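Local coordinates for protein leucine aminopeptidase 1 (Caenorhabditis elegans, PDB 2HC9) that releases N-terminal amino acids, preferably leucine, from peptides using two zinc ions per subunit, and probably acts as a digestive enzyme, at residues A[250-255]-A[359-364]; A[256-261]-A[307-312]; A[260-265]-A[330-335]. The protein carries 1 engineered substitution. All coordinates share one frame; numbering follows the deposited sequence.

Contact 1: A[250-255]-A[359-364]. With ZN (zinc ion), chain C.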
loop_
_atom_site.group_PDB
_atom_site.type_symbol
_atom_site.label_atom_id
_atom_site.label_comp_id
_atom_site.label_asym_id
_atom_site.label_seq_id
_atom_site.Cartn_x
_atom_site.Cartn_y
_atom_site.Cartn_z
ATOM N N VAL A 250 -38.201 1.260 -1.127
ATOM C CA VAL A 250 -37.328 0.239 -1.717
ATOM C C VAL A 250 -36.059 0.172 -0.848
ATOM O O VAL A 250 -35.408 1.182 -0.625
ATOM C CB VAL A 250 -36.980 0.564 -3.199
ATOM C CG1 VAL A 250 -36.225 -0.638 -3.874
ATOM C CG2 VAL A 250 -38.292 0.902 -4.027
ATOM N N GLY A 251 -35.703 -1.024 -0.376
ATOM C CA GLY A 251 -34.571 -1.185 0.535
ATOM C C GLY A 251 -33.498 -2.131 0.000
ATOM O O GLY A 251 -33.807 -3.196 -0.565
ATOM N N LYS A 252 -32.229 -1.745 0.202
ATOM C CA LYS A 252 -31.073 -2.602 -0.112
ATOM C C LYS A 252 -30.891 -3.643 0.975
ATOM O O LYS A 252 -30.584 -3.299 2.135
ATOM C CB LYS A 252 -29.781 -1.765 -0.208
ATOM C CG LYS A 252 -28.496 -2.626 -0.425
ATOM C CD LYS A 252 -27.245 -1.744 -0.475
ATOM C CE LYS A 252 -26.001 -2.659 -0.539
ATOM N NZ LYS A 252 -24.697 -1.884 -0.614
ATOM N N GLY A 253 -31.098 -4.905 0.602
ATOM C CA GLY A 253 -30.996 -6.024 1.543
ATOM C C GLY A 253 -29.845 -6.965 1.241
ATOM O O GLY A 253 -30.039 -8.175 1.068
ATOM N N VAL A 254 -28.640 -6.418 1.197
ATOM C CA VAL A 254 -27.474 -7.264 1.001
ATOM C C VAL A 254 -27.100 -7.881 2.352
ATOM O O VAL A 254 -26.509 -7.224 3.217
ATOM C CB VAL A 254 -26.295 -6.480 0.370
ATOM C CG1 VAL A 254 -25.056 -7.397 0.269
ATOM C CG2 VAL A 254 -26.714 -5.995 -1.058
ATOM N N VAL A 255 -27.480 -9.148 2.537
ATOM C CA VAL A 255 -27.330 -9.774 3.849
ATOM C C VAL A 255 -25.859 -9.935 4.241
ATOM O O VAL A 255 -25.518 -9.926 5.413
ATOM C CB VAL A 255 -28.075 -11.132 3.959
ATOM C CG1 VAL A 255 -29.583 -10.927 3.743
ATOM C CG2 VAL A 255 -27.536 -12.159 2.967
ATOM N N ASP A 359 -35.759 5.078 -2.082
ATOM C CA ASP A 359 -34.892 3.925 -1.891
ATOM C C ASP A 359 -33.894 4.279 -0.802
ATOM O O ASP A 359 -33.443 5.421 -0.719
ATOM C CB ASP A 359 -34.238 3.462 -3.222
ATOM C CG ASP A 359 -33.077 4.345 -3.655
ATOM O OD1 ASP A 359 -33.272 5.206 -4.544
ATOM O OD2 ASP A 359 -31.960 4.170 -3.112
ATOM N N MET A 360 -33.605 3.329 0.080
ATOM C CA MET A 360 -32.703 3.604 1.186
ATOM C C MET A 360 -31.720 2.454 1.261
ATOM O O MET A 360 -32.107 1.284 1.142
ATOM C CB MET A 360 -33.486 3.701 2.494
ATOM C CG MET A 360 -32.615 4.106 3.689
ATOM S SD MET A 360 -33.499 4.528 5.218
ATOM C CE MET A 360 -34.140 2.920 5.787
ATOM N N ALA A 361 -30.451 2.779 1.467
ATOM C CA ALA A 361 -29.384 1.791 1.299
ATOM C C ALA A 361 -28.168 2.198 2.099
ATOM O O ALA A 361 -27.833 3.374 2.167
ATOM C CB ALA A 361 -28.988 1.674 -0.158
ATOM N N THR A 362 -27.471 1.198 2.638
ATOM C CA THR A 362 -26.100 1.393 3.124
ATOM C C THR A 362 -25.192 1.285 1.896
ATOM O O THR A 362 -24.635 0.222 1.620
ATOM C CB THR A 362 -25.720 0.306 4.167
ATOM O OG1 THR A 362 -25.973 -0.977 3.603
ATOM C CG2 THR A 362 -26.563 0.442 5.411
ATOM N N LEU A 363 -25.086 2.365 1.120
ATOM C CA LEU A 363 -24.651 2.209 -0.259
ATOM C C LEU A 363 -23.142 2.371 -0.423
ATOM O O LEU A 363 -22.504 1.556 -1.080
ATOM C CB LEU A 363 -25.427 3.149 -1.222
ATOM C CG LEU A 363 -25.353 2.669 -2.683
ATOM C CD1 LEU A 363 -26.059 1.301 -2.888
ATOM C CD2 LEU A 363 -25.982 3.729 -3.590
ATOM N N THR A 364 -22.569 3.423 0.165
ATOM C CA THR A 364 -21.166 3.807 -0.129
ATOM C C THR A 364 -20.413 4.220 1.131
ATOM O O THR A 364 -20.966 4.895 1.983
ATOM C CB THR A 364 -21.077 4.974 -1.166
ATOM O OG1 THR A 364 -21.677 6.183 -0.638
ATOM C CG2 THR A 364 -21.783 4.579 -2.471
HETATM ZN ZN ZN C . -23.149 -3.331 -0.501
HETATM O O HOH W 1 -28.677 -1.429 2.969
HETATM O O HOH W 2 -21.579 -2.193 -1.268
#
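The flat groups that meet between V250–K252 and D359–A361 are peptide units, not rings. The carbonyl O of V250 takes the N-H of M360 at 2.9 Å. The O of M360 takes the N-H of K252 at 3.2 Å, making a parallel ladder. Its short strands run 23° apart. One face carries V250 and D359, CB to CB 4.0 Å apart, with L341 of helix 337-350 packed against both. The other carries M360, which leans on I458, beside G251, which has no side chain. The D359 carboxylate swings away: CG sits between the backbone N and carbonyl carbon (chi1 77°), and its two oxygens bond to W453 and H455.

Beyond A361 the ladder opens. T362 centres an inverse gamma turn, and a water takes the place of the next rung, donating to K252 O at 2.8 Å while accepting from T362 N. K252 stays fully extended, every side-chain torsion anti. Its CB rests on A361 CB at 3.5 Å, and its CD passes L363 CD1. Its tip lands on a zinc ion, NZ to metal 2.1 Å. D257, D275, E336 and a water complete that site, and a bicarbonate lies close by, in a pocket that L363 and T364 also line.

An amine can ligate a metal only through its lone pair, so the K252 amine is probably neutral while it binds zinc; the A361 methyl and L363 CD1 lie along the stem and probably limit its play, while the bond to zinc fixes the tip.

Contact 2: A[256-261]-A[307-312]. With ZN (zinc ion), chain B; ZN (zinc ion), chain C.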
loop_
_atom_site.group_PDB
_atom_site.type_symbol
_atom_site.label_atom_id
_atom_site.label_comp_id
_atom_site.label_asym_id
_atom_site.label_seq_id
_atom_site.Cartn_x
_atom_site.Cartn_y
_atom_site.Cartn_z
ATOM N N TYR A 256 -24.995 -10.075 3.241
ATOM C CA TYR A 256 -23.559 -9.946 3.466
ATOM C C TYR A 256 -22.915 -9.500 2.191
ATOM O O TYR A 256 -23.269 -9.986 1.122
ATOM C CB TYR A 256 -22.929 -11.295 3.871
ATOM C CG TYR A 256 -21.584 -11.082 4.496
ATOM C CD1 TYR A 256 -21.472 -10.782 5.861
ATOM C CD2 TYR A 256 -20.421 -11.122 3.720
ATOM C CE1 TYR A 256 -20.222 -10.564 6.451
ATOM C CE2 TYR A 256 -19.179 -10.923 4.286
ATOM C CZ TYR A 256 -19.083 -10.643 5.630
ATOM O OH TYR A 256 -17.845 -10.450 6.137
ATOM N N ASP A 257 -21.947 -8.601 2.312
ATOM C CA ASP A 257 -21.206 -8.124 1.147
ATOM C C ASP A 257 -19.707 -8.469 1.299
ATOM O O ASP A 257 -18.975 -7.791 2.019
ATOM C CB ASP A 257 -21.401 -6.612 1.042
ATOM C CG ASP A 257 -20.948 -6.055 -0.294
ATOM O OD1 ASP A 257 -20.536 -6.853 -1.189
ATOM O OD2 ASP A 257 -21.035 -4.812 -0.430
ATOM N N THR A 258 -19.250 -9.518 0.611
ATOM C CA THR A 258 -17.808 -9.800 0.542
ATOM C C THR A 258 -17.099 -8.850 -0.439
ATOM O O THR A 258 -15.869 -8.837 -0.502
ATOM C CB THR A 258 -17.520 -11.211 0.010
ATOM O OG1 THR A 258 -17.969 -11.281 -1.348
ATOM C CG2 THR A 258 -18.229 -12.306 0.856
ATOM N N GLY A 259 -17.884 -8.083 -1.200
ATOM C CA GLY A 259 -17.378 -7.260 -2.302
ATOM C C GLY A 259 -17.526 -7.970 -3.656
ATOM O O GLY A 259 -17.510 -7.326 -4.729
ATOM N N GLY A 260 -17.645 -9.299 -3.612
ATOM C CA GLY A 260 -17.658 -10.109 -4.834
ATOM C C GLY A 260 -16.250 -10.390 -5.314
ATOM O O GLY A 260 -15.289 -10.304 -4.541
ATOM N N LEU A 261 -16.078 -10.737 -6.591
ATOM C CA LEU A 261 -14.723 -11.056 -7.053
ATOM C C LEU A 261 -13.734 -9.892 -6.923
ATOM O O LEU A 261 -12.538 -10.125 -6.723
ATOM C CB LEU A 261 -14.726 -11.635 -8.471
ATOM C CG LEU A 261 -15.039 -13.134 -8.574
ATOM C CD1 LEU A 261 -15.403 -13.467 -10.020
ATOM C CD2 LEU A 261 -13.846 -14.027 -8.114
ATOM N N ASN A 307 -23.752 -11.159 -1.640
ATOM C CA ASN A 307 -22.739 -10.878 -2.668
ATOM C C ASN A 307 -21.456 -11.642 -2.298
ATOM O O ASN A 307 -20.712 -11.232 -1.393
ATOM C CB ASN A 307 -22.493 -9.350 -2.731
ATOM C CG ASN A 307 -21.728 -8.933 -3.989
ATOM O OD1 ASN A 307 -21.817 -9.589 -5.021
ATOM N ND2 ASN A 307 -20.955 -7.849 -3.890
ATOM N N ASN A 308 -21.241 -12.789 -2.943
ATOM C CA ASN A 308 -20.170 -13.698 -2.537
ATOM C C ASN A 308 -19.354 -14.144 -3.751
ATOM O O ASN A 308 -19.515 -13.616 -4.850
ATOM C CB ASN A 308 -20.721 -14.901 -1.716
ATOM C CG ASN A 308 -19.744 -15.359 -0.604
ATOM O OD1 ASN A 308 -18.574 -15.654 -0.872
ATOM N ND2 ASN A 308 -20.235 -15.448 0.639
ATOM N N VAL A 309 -18.455 -15.099 -3.538
ATOM C CA VAL A 309 -17.368 -15.358 -4.469
ATOM C C VAL A 309 -17.437 -16.818 -4.951
ATOM O O VAL A 309 -17.335 -17.756 -4.145
ATOM C CB VAL A 309 -15.998 -15.102 -3.767
ATOM C CG1 VAL A 309 -14.849 -15.508 -4.672
ATOM C CG2 VAL A 309 -15.895 -13.614 -3.372
ATOM N N SER A 310 -17.619 -17.002 -6.255
ATOM C CA SER A 310 -17.500 -18.334 -6.865
ATOM C C SER A 310 -17.281 -18.169 -8.361
ATOM O O SER A 310 -17.382 -17.046 -8.875
ATOM C CB SER A 310 -18.766 -19.170 -6.604
ATOM O OG SER A 310 -19.796 -18.835 -7.529
ATOM N N PRO A 311 -17.010 -19.280 -9.069
ATOM C CA PRO A 311 -16.838 -19.178 -10.523
ATOM C C PRO A 311 -18.067 -18.681 -11.296
ATOM O O PRO A 311 -17.922 -18.269 -12.440
ATOM C CB PRO A 311 -16.517 -20.622 -10.940
ATOM C CG PRO A 311 -15.917 -21.243 -9.674
ATOM C CD PRO A 311 -16.773 -20.661 -8.583
ATOM N N ILE A 312 -19.252 -18.717 -10.685
ATOM C CA ILE A 312 -20.426 -18.165 -11.341
ATOM C C ILE A 312 -20.748 -16.730 -10.951
ATOM O O ILE A 312 -21.695 -16.152 -11.485
ATOM C CB ILE A 312 -21.664 -19.088 -11.232
ATOM C CG1 ILE A 312 -22.158 -19.192 -9.776
ATOM C CG2 ILE A 312 -21.374 -20.442 -11.916
ATOM C CD1 ILE A 312 -23.629 -19.635 -9.671
HETATM ZN ZN ZN B . -20.610 -3.748 -2.134
HETATM ZN ZN ZN C . -23.149 -3.331 -0.501
HETATM O O HOH W 2 -21.579 -2.193 -1.268
#
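N307 lies alongside D257, both side chains pointing the same way. N307 CB lies 3.5 Å from D257 OD1. CG stands anti to the backbone N (chi1 -166°), which carries the amide past G259 and G260, with its OD1 toward the CA of G260. At the tip, ND2 donates to D257 OD1 at 2.9 Å, on the syn side but 29° out of the carboxylate plane, and also bonds to T333 O. G259 N reaches D257 OD1 from the opposite face, closing an Asx turn. This double grip fixes the rotation of the carboxylate, whose OD2 bridges the metals unevenly: 2.0 Å to the zinc shared with D334, a long 2.6 Å to the one shared with K252.

T258 N and OG1 both donate to N307 O, the hydroxyl at 2.7 Å, while OG1 accepts from G260 N in an ST turn. T258 CG2 meets N308 CG at 3.7 Å, the side chains crossing at about a right angle. A valine at T258 would probably leave G260 N without its acceptor and N307 O with one donor fewer, freeing the 258–260 turn to shift.

This second-shell frame surrounds the bridging aspartate of the M17 two-zinc centre, where strand 256-257 pairs with the end of strand 297-307.

Contact 3: A[260-265]-A[330-335]. With ZN (zinc ion), chain B.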
loop_
_atom_site.group_PDB
_atom_site.type_symbol
_atom_site.label_atom_id
_atom_site.label_comp_id
_atom_site.label_asym_id
_atom_site.label_seq_id
_atom_site.Cartn_x
_atom_site.Cartn_y
_atom_site.Cartn_z
ATOM N N GLY A 260 -17.645 -9.299 -3.612
ATOM C CA GLY A 260 -17.658 -10.109 -4.834
ATOM C C GLY A 260 -16.250 -10.390 -5.314
ATOM O O GLY A 260 -15.289 -10.304 -4.541
ATOM N N LEU A 261 -16.078 -10.737 -6.591
ATOM C CA LEU A 261 -14.723 -11.056 -7.053
ATOM C C LEU A 261 -13.734 -9.892 -6.923
ATOM O O LEU A 261 -12.538 -10.125 -6.723
ATOM C CB LEU A 261 -14.726 -11.635 -8.471
ATOM C CG LEU A 261 -15.039 -13.134 -8.574
ATOM C CD1 LEU A 261 -15.403 -13.467 -10.020
ATOM C CD2 LEU A 261 -13.846 -14.027 -8.114
ATOM N N GLN A 262 -14.221 -8.650 -6.996
ATOM C CA GLN A 262 -13.415 -7.504 -6.558
ATOM C C GLN A 262 -13.567 -7.388 -5.041
ATOM O O GLN A 262 -14.293 -6.538 -4.511
ATOM C CB GLN A 262 -13.798 -6.214 -7.290
ATOM C CG GLN A 262 -13.298 -6.239 -8.749
ATOM C CD GLN A 262 -14.054 -5.272 -9.610
ATOM O OE1 GLN A 262 -15.242 -5.474 -9.875
ATOM N NE2 GLN A 262 -13.377 -4.221 -10.066
ATOM N N ILE A 263 -12.878 -8.297 -4.360
ATOM C CA ILE A 263 -13.153 -8.614 -2.956
ATOM C C ILE A 263 -12.721 -7.499 -2.020
ATOM O O ILE A 263 -11.723 -6.809 -2.274
ATOM C CB ILE A 263 -12.420 -9.940 -2.610
ATOM C CG1 ILE A 263 -12.981 -10.601 -1.348
ATOM C CG2 ILE A 263 -10.889 -9.757 -2.563
ATOM C CD1 ILE A 263 -12.527 -12.106 -1.245
ATOM N N LYS A 264 -13.470 -7.322 -0.925
ATOM C CA LYS A 264 -13.084 -6.391 0.125
ATOM C C LYS A 264 -11.803 -6.841 0.825
ATOM O O LYS A 264 -11.393 -8.006 0.726
ATOM C CB LYS A 264 -14.230 -6.242 1.130
ATOM C CG LYS A 264 -15.452 -5.561 0.478
ATOM C CD LYS A 264 -16.551 -5.381 1.555
ATOM C CE LYS A 264 -17.801 -4.710 0.954
ATOM N NZ LYS A 264 -17.522 -3.232 0.661
ATOM N N THR A 265 -11.161 -5.895 1.492
ATOM C CA THR A 265 -9.883 -6.165 2.145
ATOM C C THR A 265 -10.116 -6.875 3.468
ATOM O O THR A 265 -11.261 -6.997 3.958
ATOM C CB THR A 265 -9.092 -4.869 2.433
ATOM O OG1 THR A 265 -9.835 -4.057 3.355
ATOM C CG2 THR A 265 -8.807 -4.080 1.173
ATOM N N ILE A 330 -20.741 -4.068 -15.622
ATOM C CA ILE A 330 -20.301 -4.111 -14.230
ATOM C C ILE A 330 -18.782 -3.989 -14.218
ATOM O O ILE A 330 -18.086 -4.935 -14.604
ATOM C CB ILE A 330 -20.715 -5.432 -13.559
ATOM C CG1 ILE A 330 -22.233 -5.648 -13.689
ATOM C CG2 ILE A 330 -20.256 -5.453 -12.063
ATOM C CD1 ILE A 330 -22.735 -7.035 -13.187
ATOM N N ASN A 331 -18.257 -2.837 -13.778
ATOM C CA ASN A 331 -16.807 -2.726 -13.577
ATOM C C ASN A 331 -16.409 -2.769 -12.108
ATOM O O ASN A 331 -15.235 -2.670 -11.773
ATOM C CB ASN A 331 -16.235 -1.483 -14.287
ATOM C CG ASN A 331 -16.792 -0.176 -13.742
ATOM O OD1 ASN A 331 -17.924 -0.121 -13.249
ATOM N ND2 ASN A 331 -15.996 0.891 -13.836
ATOM N N ASN A 332 -17.408 -2.893 -11.236
ATOM C CA ASN A 332 -17.166 -2.985 -9.813
ATOM C C ASN A 332 -18.214 -3.893 -9.156
ATOM O O ASN A 332 -19.352 -3.495 -8.930
ATOM C CB ASN A 332 -17.174 -1.584 -9.176
ATOM C CG ASN A 332 -16.778 -1.606 -7.712
ATOM O OD1 ASN A 332 -16.603 -2.670 -7.110
ATOM N ND2 ASN A 332 -16.648 -0.428 -7.132
ATOM N N THR A 333 -17.812 -5.116 -8.853
ATOM C CA THR A 333 -18.715 -6.099 -8.246
ATOM C C THR A 333 -19.144 -5.700 -6.847
ATOM O O THR A 333 -20.121 -6.233 -6.353
ATOM C CB THR A 333 -18.087 -7.517 -8.167
ATOM O OG1 THR A 333 -16.931 -7.482 -7.311
ATOM C CG2 THR A 333 -17.704 -8.009 -9.582
ATOM N N ASP A 334 -18.400 -4.784 -6.216
ATOM C CA ASP A 334 -18.735 -4.271 -4.863
ATOM C C ASP A 334 -19.698 -3.066 -4.943
ATOM O O ASP A 334 -20.174 -2.555 -3.917
ATOM C CB ASP A 334 -17.435 -3.869 -4.162
ATOM C CG ASP A 334 -17.570 -3.743 -2.650
ATOM O OD1 ASP A 334 -18.642 -4.034 -2.061
ATOM O OD2 ASP A 334 -16.569 -3.358 -2.029
ATOM N N ALA A 335 -19.987 -2.602 -6.155
ATOM C CA ALA A 335 -21.004 -1.557 -6.349
ATOM C C ALA A 335 -22.315 -2.291 -6.708
ATOM O O ALA A 335 -22.960 -2.032 -7.765
ATOM C CB ALA A 335 -20.553 -0.591 -7.478
HETATM ZN ZN ZN B . -20.610 -3.748 -2.134
HETATM O O HOH W 3 -14.041 -4.180 -2.981
HETATM O O HOH W 2 -21.579 -2.193 -1.268
#
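Q262 is tied to 331–333 by hydrogen bonds from its backbone N and both ends of its amide. Q262 and T333 exchange two: Q262 N donates to T333 OG1 at 3.0 Å, and T333 N returns to Q262 OE1 at 2.8 Å, coming in 38° above the carbonyl plane of the amide. At the other corner of that amide, NE2 gives an N-H in its own plane to N331 O at 3.0 Å. NE2 also donates to the backbone O of K266 of a neighbouring subunit, so the head group is held at both ends and cannot easily flip. T333 OG1 bonds in addition to G259 O.

Packing is close around that hydroxyl. Q262 CB lies 3.4 Å from T333 OG1, and a side chain on G260 would run into the same oxygen.

The ionic pair is K264 with D334, the side chains crossing at about a right angle. K264 runs straight as far as CE, then bends (chi4 -72°) to bring NZ to D334 OD2 at 2.9 Å, on the syn lone pair, with a weak second bond to OD1, the oxygen that also binds zinc. A water links the same OD2 to Q262 O, donating to both.

D334 chelates one zinc through OD1 at 2.0 Å and its own carbonyl O at 2.2 Å. N332 shapes that ligand, since its OD1 accepts from D334 N in an Asx turn within the type I turn N332–A335. A metal-binding turn set against the predicted active-site lysine, K264, belongs to the catalytic centre of M17 aminopeptidases.

All three contacts are buried, but in different ways. Contact 1 sits in the core, its centre about 10 Å from that of the chain, where the central sheet is covered by its own helices; the centres of contacts 2 and 3 lie about 25 Å from it, where neighbouring subunits pack on them. Contacts 1 and 2 both reach the same sheet, and their first segments adjoin in sequence, whereas contacts 2 and 3 share G260 and L261, their centres about 8 Å apart. The chemistry shifts accordingly: strand pairing and an apolar lysine stem in contact 1, a short parallel bridge running into Asx and ST turns in contact 2, side-chain amide and ionic bonds in contact 3. One water joins all three at the two zincs.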